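Local coordinates for protein sulfurtransferase (Azotobacter vinelandii, PDB 1E0C) that probably moves the outer sulfur of a donor such as thiosulfate to a thiophilic acceptor such as cyanide, as rhodaneses do, by way of a persulfide intermediate, at residues A82-Y87 with W100-I105; I11-L16 with E123-S128; P60-P65 with G253-W258; D152-R157 with G259-H264; A5-V10 with Q17-A22. All coordinates share one frame; numbering follows the deposited sequence.

Interaction 1: residues A82-Y87 with W100-I105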
# COMPACT_ATOMS: atom_id res chain seq x y z
N ALA A 82 -18.91 -2.49 4.85
CA ALA A 82 -17.92 -1.42 4.81
C ALA A 82 -17.31 -1.25 3.41
O ALA A 82 -17.01 -2.23 2.75
CB ALA A 82 -16.77 -1.71 5.78
N VAL A 83 -17.04 0.00 3.09
CA VAL A 83 -16.25 0.36 1.92
C VAL A 83 -15.14 1.31 2.40
O VAL A 83 -15.43 2.37 2.96
CB VAL A 83 -17.05 1.05 0.81
CG1 VAL A 83 -16.10 1.35 -0.36
CG2 VAL A 83 -18.19 0.18 0.31
N TYR A 84 -13.90 0.87 2.27
CA TYR A 84 -12.78 1.67 2.73
C TYR A 84 -12.33 2.63 1.63
O TYR A 84 -12.32 2.26 0.46
CB TYR A 84 -11.58 0.80 3.11
CG TYR A 84 -11.79 0.01 4.39
CD1 TYR A 84 -12.55 -1.14 4.38
CD2 TYR A 84 -11.21 0.43 5.59
CE1 TYR A 84 -12.75 -1.89 5.53
CE2 TYR A 84 -11.41 -0.31 6.74
CZ TYR A 84 -12.19 -1.44 6.71
OH TYR A 84 -12.38 -2.18 7.86
N VAL A 85 -12.06 3.85 2.04
CA VAL A 85 -11.34 4.80 1.19
C VAL A 85 -10.07 5.18 1.95
O VAL A 85 -10.14 5.45 3.16
CB VAL A 85 -12.15 6.05 0.84
CG1 VAL A 85 -11.28 7.04 0.06
CG2 VAL A 85 -13.36 5.65 0.01
N VAL A 86 -8.93 5.02 1.30
CA VAL A 86 -7.66 5.13 2.01
C VAL A 86 -6.80 6.25 1.45
O VAL A 86 -6.66 6.38 0.22
CB VAL A 86 -6.89 3.79 1.88
CG1 VAL A 86 -5.69 3.78 2.79
CG2 VAL A 86 -7.82 2.61 2.15
N TYR A 87 -6.14 7.00 2.32
CA TYR A 87 -5.22 8.03 1.86
C TYR A 87 -4.07 8.27 2.81
O TYR A 87 -4.12 7.96 4.00
CB TYR A 87 -5.96 9.34 1.60
CG TYR A 87 -6.41 10.10 2.82
CD1 TYR A 87 -7.67 9.89 3.37
CD2 TYR A 87 -5.61 11.09 3.38
CE1 TYR A 87 -8.10 10.61 4.47
CE2 TYR A 87 -6.03 11.83 4.47
CZ TYR A 87 -7.28 11.58 5.01
OH TYR A 87 -7.72 12.33 6.08
N TRP A 100 -3.02 -3.31 0.98
CA TRP A 100 -2.51 -4.69 1.04
C TRP A 100 -3.01 -5.36 2.31
O TRP A 100 -3.47 -6.51 2.29
CB TRP A 100 -0.99 -4.68 0.93
CG TRP A 100 -0.32 -5.92 1.46
CD1 TRP A 100 -0.24 -7.14 0.87
CD2 TRP A 100 0.36 -6.02 2.72
NE1 TRP A 100 0.47 -8.01 1.67
CE2 TRP A 100 0.84 -7.34 2.81
CE3 TRP A 100 0.61 -5.13 3.76
CZ2 TRP A 100 1.55 -7.79 3.93
CZ3 TRP A 100 1.32 -5.57 4.86
CH2 TRP A 100 1.78 -6.89 4.93
N LEU A 101 -3.09 -4.62 3.43
CA LEU A 101 -3.65 -5.20 4.65
C LEU A 101 -5.13 -5.52 4.49
O LEU A 101 -5.64 -6.51 5.01
CB LEU A 101 -3.42 -4.30 5.86
CG LEU A 101 -2.01 -4.29 6.46
CD1 LEU A 101 -1.95 -3.30 7.62
CD2 LEU A 101 -1.61 -5.69 6.93
N LEU A 102 -5.87 -4.68 3.76
CA LEU A 102 -7.27 -4.99 3.47
C LEU A 102 -7.39 -6.28 2.69
O LEU A 102 -8.28 -7.10 2.94
CB LEU A 102 -7.92 -3.84 2.71
CG LEU A 102 -8.15 -2.54 3.51
CD1 LEU A 102 -8.78 -1.50 2.58
CD2 LEU A 102 -9.09 -2.81 4.69
N ASP A 103 -6.45 -6.53 1.76
CA ASP A 103 -6.47 -7.83 1.08
C ASP A 103 -6.14 -8.96 2.06
O ASP A 103 -6.75 -10.02 2.00
CB ASP A 103 -5.44 -7.84 -0.06
CG ASP A 103 -5.91 -7.00 -1.24
OD1 ASP A 103 -7.14 -6.84 -1.37
OD2 ASP A 103 -5.04 -6.55 -2.00
N VAL A 104 -5.22 -8.69 2.97
CA VAL A 104 -4.85 -9.68 3.99
C VAL A 104 -6.05 -10.06 4.85
O VAL A 104 -6.22 -11.24 5.16
CB VAL A 104 -3.68 -9.21 4.85
CG1 VAL A 104 -3.46 -10.14 6.05
CG2 VAL A 104 -2.39 -9.15 4.03
N ILE A 105 -6.91 -9.10 5.20
CA ILE A 105 -8.08 -9.45 6.01
C ILE A 105 -9.29 -9.84 5.19
O ILE A 105 -10.36 -10.13 5.73
CB ILE A 105 -8.44 -8.35 7.02
CG1 ILE A 105 -9.09 -7.14 6.33
CG2 ILE A 105 -7.19 -7.93 7.78
CD1 ILE A 105 -9.71 -6.17 7.33

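Interaction 2: residues I11-L16 with E123-S128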
# COMPACT_ATOMS: atom_id res chain seq x y z
N ILE A 11 -9.87 6.62 -6.97
CA ILE A 11 -10.89 7.65 -7.16
C ILE A 11 -10.31 9.03 -6.95
O ILE A 11 -9.23 9.19 -6.39
CB ILE A 11 -12.09 7.41 -6.22
CG1 ILE A 11 -11.69 7.70 -4.77
CG2 ILE A 11 -12.57 5.97 -6.36
CD1 ILE A 11 -12.83 7.52 -3.78
N GLU A 12 -11.02 10.06 -7.40
CA GLU A 12 -10.50 11.42 -7.25
C GLU A 12 -11.14 12.09 -6.03
O GLU A 12 -12.19 11.67 -5.56
CB GLU A 12 -10.85 12.23 -8.52
CG GLU A 12 -10.21 11.64 -9.78
CD GLU A 12 -8.70 11.77 -9.78
OE1 GLU A 12 -8.20 12.78 -9.25
OE2 GLU A 12 -7.99 10.89 -10.30
N PRO A 13 -10.54 13.16 -5.56
CA PRO A 13 -11.07 13.95 -4.45
C PRO A 13 -12.53 14.31 -4.65
O PRO A 13 -13.32 14.23 -3.71
CB PRO A 13 -10.17 15.17 -4.43
CG PRO A 13 -8.85 14.65 -4.92
CD PRO A 13 -9.23 13.70 -6.03
N ALA A 14 -12.91 14.74 -5.86
CA ALA A 14 -14.31 15.07 -6.12
C ALA A 14 -15.23 13.90 -5.83
O ALA A 14 -16.34 14.11 -5.33
CB ALA A 14 -14.50 15.53 -7.57
N ASP A 15 -14.82 12.69 -6.21
CA ASP A 15 -15.66 11.51 -5.99
C ASP A 15 -15.86 11.27 -4.49
O ASP A 15 -16.94 10.88 -4.06
CB ASP A 15 -15.00 10.26 -6.58
CG ASP A 15 -14.73 10.38 -8.07
OD1 ASP A 15 -15.61 10.90 -8.79
OD2 ASP A 15 -13.65 9.93 -8.50
N LEU A 16 -14.78 11.42 -3.74
CA LEU A 16 -14.85 11.23 -2.29
C LEU A 16 -15.68 12.32 -1.63
O LEU A 16 -16.54 12.01 -0.81
CB LEU A 16 -13.46 11.16 -1.67
CG LEU A 16 -13.43 11.06 -0.13
CD1 LEU A 16 -14.18 9.84 0.35
CD2 LEU A 16 -11.98 11.06 0.35
N GLU A 123 -6.77 21.12 -4.00
CA GLU A 123 -8.07 21.55 -4.49
C GLU A 123 -8.85 22.31 -3.42
O GLU A 123 -10.02 22.63 -3.62
CB GLU A 123 -8.86 20.36 -5.04
CG GLU A 123 -8.20 19.77 -6.27
CD GLU A 123 -8.86 18.58 -6.90
OE1 GLU A 123 -9.85 18.00 -6.39
OE2 GLU A 123 -8.37 18.17 -7.99
N ASP A 124 -8.20 22.61 -2.31
CA ASP A 124 -8.76 23.35 -1.19
C ASP A 124 -10.06 22.74 -0.70
O ASP A 124 -11.06 23.44 -0.49
CB ASP A 124 -8.95 24.82 -1.57
CG ASP A 124 -9.27 25.69 -0.36
OD1 ASP A 124 -8.82 25.34 0.75
OD2 ASP A 124 -9.98 26.70 -0.54
N ARG A 125 -10.08 21.43 -0.49
CA ARG A 125 -11.30 20.77 -0.04
C ARG A 125 -11.43 20.82 1.47
O ARG A 125 -10.49 21.24 2.16
CB ARG A 125 -11.40 19.37 -0.64
CG ARG A 125 -11.55 19.45 -2.18
CD ARG A 125 -11.44 18.08 -2.82
NE ARG A 125 -11.58 18.16 -4.27
CZ ARG A 125 -12.73 18.20 -4.93
NH1 ARG A 125 -13.88 18.14 -4.29
NH2 ARG A 125 -12.73 18.28 -6.27
N PRO A 126 -12.62 20.59 1.98
CA PRO A 126 -12.89 20.80 3.40
C PRO A 126 -12.00 19.95 4.29
O PRO A 126 -11.68 18.81 3.95
CB PRO A 126 -14.36 20.43 3.57
CG PRO A 126 -14.95 20.43 2.21
CD PRO A 126 -13.82 20.12 1.25
N LEU A 127 -11.63 20.51 5.44
CA LEU A 127 -10.87 19.77 6.44
C LEU A 127 -11.65 19.72 7.75
O LEU A 127 -12.49 20.58 8.03
CB LEU A 127 -9.51 20.41 6.68
CG LEU A 127 -8.51 20.32 5.51
CD1 LEU A 127 -7.22 21.05 5.86
CD2 LEU A 127 -8.22 18.86 5.18
N SER A 128 -11.34 18.72 8.56
CA SER A 128 -11.95 18.59 9.88
C SER A 128 -10.87 18.33 10.93
O SER A 128 -9.87 17.68 10.65
CB SER A 128 -12.98 17.48 9.88
OG SER A 128 -13.53 17.25 11.17
O HOH W 1 -10.94 15.77 -7.81

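Interaction 3: residues P60-P65 with G253-W258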
# COMPACT_ATOMS: atom_id res chain seq x y z
N PRO A 60 10.52 -6.46 9.99
CA PRO A 60 9.59 -5.48 10.51
C PRO A 60 8.47 -5.07 9.57
O PRO A 60 7.45 -4.57 10.05
CB PRO A 60 10.46 -4.26 10.83
CG PRO A 60 11.64 -4.42 9.93
CD PRO A 60 11.91 -5.90 9.93
N GLY A 61 8.63 -5.29 8.26
CA GLY A 61 7.59 -4.89 7.31
C GLY A 61 6.51 -5.94 7.17
O GLY A 61 5.57 -5.78 6.39
N LEU A 62 6.63 -7.05 7.91
CA LEU A 62 5.56 -8.05 7.90
C LEU A 62 4.29 -7.41 8.48
O LEU A 62 4.36 -6.35 9.11
CB LEU A 62 5.94 -9.26 8.77
CG LEU A 62 7.12 -10.09 8.27
CD1 LEU A 62 7.25 -11.39 9.06
CD2 LEU A 62 6.97 -10.40 6.79
N GLN A 63 3.16 -8.05 8.23
CA GLN A 63 1.90 -7.54 8.80
C GLN A 63 1.95 -7.60 10.32
O GLN A 63 2.67 -8.43 10.90
CB GLN A 63 0.74 -8.40 8.31
CG GLN A 63 0.76 -9.83 8.83
CD GLN A 63 -0.10 -10.76 7.99
OE1 GLN A 63 -1.00 -11.44 8.49
NE2 GLN A 63 0.17 -10.76 6.69
N PRO A 64 1.19 -6.75 10.98
CA PRO A 64 1.09 -6.79 12.44
C PRO A 64 0.49 -8.13 12.87
O PRO A 64 -0.19 -8.82 12.11
CB PRO A 64 0.15 -5.65 12.79
CG PRO A 64 0.05 -4.80 11.58
CD PRO A 64 0.30 -5.72 10.40
N PRO A 65 0.68 -8.47 14.14
CA PRO A 65 0.12 -9.68 14.71
C PRO A 65 -1.40 -9.63 14.67
O PRO A 65 -1.97 -8.54 14.63
CB PRO A 65 0.61 -9.66 16.16
CG PRO A 65 1.76 -8.72 16.18
CD PRO A 65 1.46 -7.68 15.13
N GLY A 253 2.61 -8.65 -2.32
CA GLY A 253 3.58 -7.75 -1.68
C GLY A 253 4.59 -8.64 -0.93
O GLY A 253 4.17 -9.55 -0.21
N TYR A 254 5.87 -8.51 -1.24
CA TYR A 254 6.89 -9.26 -0.51
C TYR A 254 7.20 -8.47 0.77
O TYR A 254 8.02 -7.55 0.77
CB TYR A 254 8.16 -9.48 -1.33
CG TYR A 254 9.34 -9.98 -0.52
CD1 TYR A 254 9.15 -10.90 0.51
CD2 TYR A 254 10.63 -9.56 -0.80
CE1 TYR A 254 10.22 -11.35 1.27
CE2 TYR A 254 11.71 -10.00 -0.05
CZ TYR A 254 11.49 -10.91 0.97
OH TYR A 254 12.56 -11.35 1.73
N ALA A 255 6.37 -8.72 1.79
CA ALA A 255 6.40 -7.90 3.00
C ALA A 255 7.75 -7.89 3.69
O ALA A 255 8.19 -6.85 4.21
CB ALA A 255 5.30 -8.40 3.94
N GLY A 256 8.45 -9.03 3.71
CA GLY A 256 9.77 -9.07 4.35
C GLY A 256 10.70 -8.05 3.71
O GLY A 256 11.45 -7.34 4.38
N SER A 257 10.60 -7.96 2.38
CA SER A 257 11.32 -6.94 1.63
C SER A 257 12.82 -7.00 1.84
O SER A 257 13.35 -8.04 2.27
CB SER A 257 10.75 -5.56 1.94
OG SER A 257 9.63 -5.29 1.11
N TRP A 258 13.54 -5.92 1.53
CA TRP A 258 14.99 -5.95 1.60
C TRP A 258 15.51 -6.06 3.02
O TRP A 258 16.56 -6.66 3.24
CB TRP A 258 15.65 -4.77 0.90
CG TRP A 258 17.08 -5.05 0.53
CD1 TRP A 258 18.21 -4.56 1.11
CD2 TRP A 258 17.50 -5.93 -0.52
NE1 TRP A 258 19.33 -5.06 0.45
CE2 TRP A 258 18.91 -5.93 -0.51
CE3 TRP A 258 16.83 -6.72 -1.45
CZ2 TRP A 258 19.66 -6.66 -1.44
CZ3 TRP A 258 17.58 -7.45 -2.36
CH2 TRP A 258 18.97 -7.42 -2.33
O HOH W 2 10.97 -6.03 6.77

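Interaction 4: residues D152-R157 with G259-H264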
# COMPACT_ATOMS: atom_id res chain seq x y z
N ASP A 152 10.51 -17.71 1.13
CA ASP A 152 10.71 -19.00 0.46
C ASP A 152 9.93 -19.09 -0.83
O ASP A 152 10.42 -19.66 -1.82
CB ASP A 152 10.38 -20.16 1.40
CG ASP A 152 11.46 -20.32 2.46
OD1 ASP A 152 12.66 -20.32 2.09
OD2 ASP A 152 11.11 -20.41 3.65
N TYR A 153 8.72 -18.53 -0.86
CA TYR A 153 7.92 -18.54 -2.08
C TYR A 153 8.68 -17.82 -3.19
O TYR A 153 8.76 -18.31 -4.32
CB TYR A 153 6.57 -17.85 -1.86
CG TYR A 153 5.76 -17.73 -3.14
CD1 TYR A 153 5.12 -18.85 -3.67
CD2 TYR A 153 5.66 -16.53 -3.82
CE1 TYR A 153 4.40 -18.76 -4.86
CE2 TYR A 153 4.92 -16.42 -4.98
CZ TYR A 153 4.30 -17.54 -5.49
OH TYR A 153 3.57 -17.45 -6.66
N LEU A 154 9.17 -16.62 -2.87
CA LEU A 154 9.91 -15.82 -3.84
C LEU A 154 11.18 -16.52 -4.29
O LEU A 154 11.50 -16.55 -5.48
CB LEU A 154 10.20 -14.45 -3.26
CG LEU A 154 10.74 -13.38 -4.22
CD1 LEU A 154 9.89 -13.32 -5.49
CD2 LEU A 154 10.76 -12.02 -3.52
N LEU A 155 11.90 -17.14 -3.36
CA LEU A 155 13.10 -17.91 -3.70
C LEU A 155 12.78 -18.97 -4.74
O LEU A 155 13.54 -19.15 -5.70
CB LEU A 155 13.67 -18.59 -2.45
CG LEU A 155 14.48 -17.67 -1.52
CD1 LEU A 155 14.72 -18.34 -0.18
CD2 LEU A 155 15.80 -17.30 -2.18
N GLY A 156 11.67 -19.67 -4.58
CA GLY A 156 11.28 -20.73 -5.50
C GLY A 156 10.82 -20.22 -6.85
O GLY A 156 10.82 -20.98 -7.82
N ARG A 157 10.43 -18.95 -6.95
CA ARG A 157 9.93 -18.39 -8.20
C ARG A 157 11.00 -17.69 -9.01
O ARG A 157 10.75 -17.33 -10.17
CB ARG A 157 8.80 -17.38 -7.90
CG ARG A 157 7.55 -18.02 -7.33
CD ARG A 157 6.66 -18.61 -8.41
NE ARG A 157 6.03 -17.58 -9.21
CZ ARG A 157 5.87 -17.61 -10.53
NH1 ARG A 157 6.30 -18.64 -11.23
NH2 ARG A 157 5.27 -16.60 -11.15
N GLY A 259 14.75 -5.56 4.00
CA GLY A 259 15.14 -5.72 5.40
C GLY A 259 15.33 -7.20 5.72
O GLY A 259 16.15 -7.55 6.58
N GLU A 260 14.55 -8.06 5.08
CA GLU A 260 14.75 -9.49 5.21
C GLU A 260 15.73 -10.02 4.16
O GLU A 260 16.74 -10.62 4.55
CB GLU A 260 13.43 -10.26 5.08
CG GLU A 260 13.65 -11.77 5.09
CD GLU A 260 12.35 -12.54 4.94
OE1 GLU A 260 11.58 -12.22 4.00
OE2 GLU A 260 12.11 -13.48 5.72
N TRP A 261 15.47 -9.78 2.88
CA TRP A 261 16.27 -10.35 1.80
C TRP A 261 17.72 -9.94 1.86
O TRP A 261 18.63 -10.77 1.62
CB TRP A 261 15.69 -9.97 0.42
CG TRP A 261 16.16 -10.83 -0.72
CD1 TRP A 261 17.31 -10.67 -1.45
CD2 TRP A 261 15.46 -11.93 -1.30
NE1 TRP A 261 17.36 -11.62 -2.45
CE2 TRP A 261 16.25 -12.42 -2.36
CE3 TRP A 261 14.26 -12.58 -1.00
CZ2 TRP A 261 15.85 -13.51 -3.13
CZ3 TRP A 261 13.86 -13.65 -1.77
CH2 TRP A 261 14.67 -14.12 -2.83
N GLY A 262 18.01 -8.70 2.23
CA GLY A 262 19.37 -8.20 2.26
C GLY A 262 20.16 -8.74 3.46
O GLY A 262 21.36 -8.54 3.55
N ASN A 263 19.46 -9.38 4.39
CA ASN A 263 20.10 -9.85 5.61
C ASN A 263 20.04 -11.36 5.76
O ASN A 263 20.73 -11.93 6.63
CB ASN A 263 19.45 -9.18 6.83
CG ASN A 263 19.87 -7.73 6.98
OD1 ASN A 263 21.05 -7.40 6.98
ND2 ASN A 263 18.89 -6.83 7.03
N HIS A 264 19.19 -12.04 4.99
CA HIS A 264 19.02 -13.48 5.22
C HIS A 264 20.16 -14.24 4.58
O HIS A 264 20.63 -13.88 3.50
CB HIS A 264 17.67 -13.93 4.66
CG HIS A 264 17.24 -15.26 5.20
ND1 HIS A 264 17.68 -16.46 4.68
CD2 HIS A 264 16.46 -15.57 6.27
CE1 HIS A 264 17.15 -17.46 5.38
NE2 HIS A 264 16.42 -16.94 6.35

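Interaction 5: residues A5-V10 with Q17-A22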
# COMPACT_ATOMS: atom_id res chain seq x y z
N ALA A 5 -19.82 1.66 -5.53
CA ALA A 5 -19.75 0.53 -6.44
C ALA A 5 -19.47 0.88 -7.89
O ALA A 5 -18.83 0.08 -8.59
CB ALA A 5 -20.99 -0.33 -6.32
N SER A 6 -19.88 2.05 -8.37
CA SER A 6 -19.64 2.40 -9.77
C SER A 6 -18.22 2.88 -10.02
O SER A 6 -17.81 3.05 -11.17
CB SER A 6 -20.63 3.49 -10.19
OG SER A 6 -20.39 4.68 -9.45
N LEU A 7 -17.48 3.20 -8.96
CA LEU A 7 -16.15 3.78 -9.12
C LEU A 7 -15.05 2.72 -9.27
O LEU A 7 -15.14 1.64 -8.70
CB LEU A 7 -15.81 4.66 -7.92
CG LEU A 7 -16.79 5.81 -7.63
CD1 LEU A 7 -16.52 6.39 -6.24
CD2 LEU A 7 -16.64 6.90 -8.69
N PRO A 8 -13.97 3.11 -9.92
CA PRO A 8 -12.79 2.25 -10.02
C PRO A 8 -12.04 2.30 -8.69
O PRO A 8 -12.39 3.09 -7.80
CB PRO A 8 -11.97 2.91 -11.12
CG PRO A 8 -12.34 4.35 -11.07
CD PRO A 8 -13.75 4.42 -10.56
N LEU A 9 -10.97 1.53 -8.61
CA LEU A 9 -10.21 1.48 -7.35
C LEU A 9 -9.67 2.85 -6.98
O LEU A 9 -9.80 3.30 -5.84
CB LEU A 9 -9.06 0.48 -7.50
CG LEU A 9 -8.40 -0.02 -6.21
CD1 LEU A 9 -7.52 -1.24 -6.52
CD2 LEU A 9 -7.57 1.07 -5.57
N VAL A 10 -8.99 3.49 -7.93
CA VAL A 10 -8.41 4.81 -7.69
C VAL A 10 -9.45 5.88 -8.00
O VAL A 10 -9.99 5.92 -9.11
CB VAL A 10 -7.15 5.02 -8.53
CG1 VAL A 10 -6.63 6.45 -8.43
CG2 VAL A 10 -6.06 4.02 -8.12
N GLN A 17 -15.46 13.58 -2.01
CA GLN A 17 -16.22 14.66 -1.38
C GLN A 17 -17.72 14.49 -1.50
O GLN A 17 -18.47 14.75 -0.55
CB GLN A 17 -15.77 16.04 -1.87
CG GLN A 17 -16.44 17.17 -1.08
CD GLN A 17 -15.83 18.53 -1.32
OE1 GLN A 17 -14.63 18.67 -1.55
NE2 GLN A 17 -16.66 19.58 -1.21
N ALA A 18 -18.20 14.01 -2.64
CA ALA A 18 -19.62 13.80 -2.89
C ALA A 18 -20.19 12.68 -2.03
O ALA A 18 -21.40 12.51 -1.95
CB ALA A 18 -19.81 13.43 -4.36
N ARG A 19 -19.31 11.84 -1.48
CA ARG A 19 -19.74 10.63 -0.79
C ARG A 19 -19.26 10.58 0.66
O ARG A 19 -19.38 9.52 1.28
CB ARG A 19 -19.19 9.40 -1.54
CG ARG A 19 -19.82 9.20 -2.92
CD ARG A 19 -19.11 8.11 -3.70
NE ARG A 19 -19.72 7.88 -5.01
CZ ARG A 19 -19.53 8.66 -6.07
NH1 ARG A 19 -18.75 9.74 -6.01
NH2 ARG A 19 -20.16 8.40 -7.21
N LEU A 20 -18.85 11.70 1.24
CA LEU A 20 -18.32 11.72 2.60
C LEU A 20 -19.30 11.23 3.66
O LEU A 20 -18.87 10.76 4.72
CB LEU A 20 -17.86 13.13 2.99
CG LEU A 20 -16.53 13.60 2.41
CD1 LEU A 20 -16.28 15.06 2.76
CD2 LEU A 20 -15.39 12.71 2.88
N SER A 21 -20.59 11.40 3.43
CA SER A 21 -21.59 10.98 4.41
C SER A 21 -22.17 9.61 4.13
O SER A 21 -23.13 9.18 4.78
CB SER A 21 -22.69 12.05 4.51
OG SER A 21 -23.55 11.96 3.39
N ALA A 22 -21.60 8.85 3.19
CA ALA A 22 -22.10 7.49 2.93
C ALA A 22 -21.90 6.65 4.19
O ALA A 22 -20.81 6.67 4.77
CB ALA A 22 -21.34 6.88 1.76
O HOH W 3 -21.92 6.21 -7.23

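Interaction 1: residues A82-Y87 with W100-I105
The ring of Tyr-84 takes a methyl group of Leu-102 on one of its faces. Leu-102 CD2 stands 3.7 Å from the centroid of the Tyr-84 ring and only 3° off its normal, so this is a CH-pi contact in nearly ideal form, with the methyl about equally far from all six ring carbons. The other branch slides down to the root of the tyrosine: Leu-102 CD1 is 3.7 Å from Tyr-84 CB and lies 4.2 Å from Val-86 CG2. CD2 thus covers the ring, and CD1 fills the angle between Tyr-84 and Val-86, two residues of strand 83-87 that point to the same side of the sheet, while Val-85 between them points away. The chi1 of Leu-102 (-70°) puts CG beside its own backbone N, and from there both methyls reach the tyrosine. Phe-98 and Ile-99, from the same helix 93-104, also pack on Val-86, and Tyr-110 of the following strand touches both Tyr-84 and Leu-102. The contact lies in the beta-alpha-beta unit made by strand 83-87, helix 93-104 and strand 110-113, a crossover in the first rhodanese-like domain. At its polar end the tyrosine hydroxyl is hydrogen-bonded to His-78 ND1. Between these two segments the contact is therefore apolar, with the hydroxyl's need met elsewhere.

Interaction 2: residues I11-L16 with E123-S128
Arg-125 lays its guanidinium flat over the first turn of helix 13-17, with Ala-14 N 3.5 Å above the plane and Pro-13 C over the same face. The chain is extended from CG to NE, and chi4 of -83° turns the flat group out of the line of that chain to face the turn. Pro-13 CB sits 3.3 Å from Arg-125 NE, and Ala-14 CB comes 3.5 Å from Arg-125 NH2. Glu-123, whose side chain crosses that of Pro-13 at about a right angle, meets the guanidinium at its edge. There Glu-123 OE1 uses its anti lone pair for Arg-125 NE, 2.7 Å away, and is met by Arg-125 NH2 at 2.9 Å from above the carboxylate plane. The same oxygen receives a bond from a water that in turn accepts from Ala-14 N at 3.0 Å. Arg-206 pairs with the other oxygen, Glu-123 OE2, and also with Glu-12. An alanine replacing Arg-125 would probably uncover the Pro-13 turn and leave Glu-123 OE1 without its ionic partner. Between the segments themselves, the link is a flat cation laid on backbone plus one water bridge, with the salt bridge fixing how the cation lies.

Interaction 3: residues P60-P65 with G253-W258
Gly-61 and Ala-255 meet backbone to backbone, with Gly-61 C 3.5 Å from Ala-255 O. The chain traces come closest one residue on, where Leu-62 CA is 5.0 Å from Ala-255 CA. This is the tight half of the contact, and Gly-61, Ala-255 and Gly-256 are all buried. A beta carbon on Gly-61 would fall 2.8 Å from Ala-255 O, a clash, so the absence of a side chain is what lets the loops come together. From the other direction, Ala-255 CB reaches Gly-61 O at 3.6 Å. The remainder is looser. Leu-62, partly exposed, leaves the backbone alongside the interface and brings one methyl in to it: Leu-62 CD2 lies 3.7 Å from Gly-256 N and 3.9 Å from Ala-255 CB. Beside the glycines a water takes the place of direct contact, accepting from Gly-61 N at 2.9 Å and donating to Gly-256 O at 2.8 Å. Ser-257 OG, bonded to Tyr-254 O, tightens segment 253-258 from within, and it is also hydrogen-bonded to the backbone N of the persulfidic cysteine at position 230, the probable sulfur carrier of the active site, as in rhodaneses. The contact joins the two rhodanese-like domains: the loop between strand 45-46 and helix 66-76 meets the turn leading from strand 251-253 into helix 257-261, while Trp-100 of helix 93-104 packs on Ala-255.

Interaction 4: residues D152-R157 with G259-H264
Two helices of the second rhodanese-like domain, 151-157 and 257-261, meet here through a single aromatic side chain. Trp-261 pushes the outer end of its six-membered ring between Leu-154 and Leu-155. The nearest approach is Leu-155 CD2 to Trp-261 CH2, 3.4 Å, followed by Leu-155 CG at 3.8 Å from the same Trp-261 CH2. Leu-154 works on the neighbouring corner: its CD2 is 3.9 Å from Trp-261 CZ3, with CB and CG of Leu-154 hardly farther from that carbon. The two leucines use different torsions for this. In Leu-154 CG lies opposite the backbone N (chi1 -169°), which sets it against CZ3, whereas in Leu-155 it lies opposite the carbonyl carbon (chi1 -79°), which brings that side chain to CH2. The Leu-154 side chain runs at about a right angle to that of the tryptophan. Ile-187 packs on both Leu-154 and Trp-261, and Pro-268 lies against Leu-155. Trp-261 NE1 gives its hydrogen to Pro-268 O, and the indole N-H is thereby anchored to the C-terminal tail. Nearby, a salt bridge from Glu-260 to Arg-151 adds a polar tie between the same two helices. Between segments 152-157 and 259-264 themselves the contact is apolar, with the far carbons CZ3 and CH2 of the indole meeting the leucines.

Interaction 5: residues A5-V10 with Q17-A22
Arg-19 reaches across to Leu-7 with a chain extended from CG to NE, the two side chains coming from opposite directions. With chi1 at -67°, CB and CG carry the chain out from the turn at 17-22, and CD is the first atom to meet the leucine, 4.0 Å from Leu-7 CD1. The same methyl lies 3.7 Å from Arg-19 NE and 3.8 Å from Arg-19 CZ, with NH1 hardly farther, over one face of the guanidinium but offset toward its rim. Leu-7 CD2 comes next, at 4.1 Å from Arg-19 NH2. The three nitrogens take polar partners as well: NE binds the carbonyl of Asp-3, NH1 that of Asp-15, and NH2 gives a hydrogen to a water at 2.8 Å. That water lies in the guanidinium plane and is bound in turn to Ser-6 OG, 3.1 Å away. A leucine in place of Arg-19 has no N-H to give, and Asp-3 O, Asp-15 O and the bridging water would probably be left without their shared donor, the tie between them loosened. At this partly exposed site the CD1 methyl of Leu-7 covers part of one face while carbonyls and water bind the N-H groups, so the cation is engaged through neutral acceptors here and serves as a tie between chain segments.

Interaction 2 packs on the short helix 13-17 at one end of the molecule, and interaction 5 joins the loops before and after it; their centres are 11 Å apart, and Arg-125 NH1 reaches Gln-17 OE1 at 2.9 Å. Interaction 1 lies deeper in the same domain and touches interaction 2 through Val-85 CG1 and Leu-16 CD1, 4.0 Å apart. It also meets interaction 3, where Trp-100 CZ2 is 3.8 Å from Ala-255 CB at the domain boundary. Interactions 3 and 4 both use helix 257-261, tied by Tyr-254 OH to Glu-260 OE1 at 2.6 Å. Ser-257 of interaction 3 bonds to the persulfidic cysteine. Interactions 2 and 4 lie on opposite sides of the chain's centre, their centres about 40 Å apart.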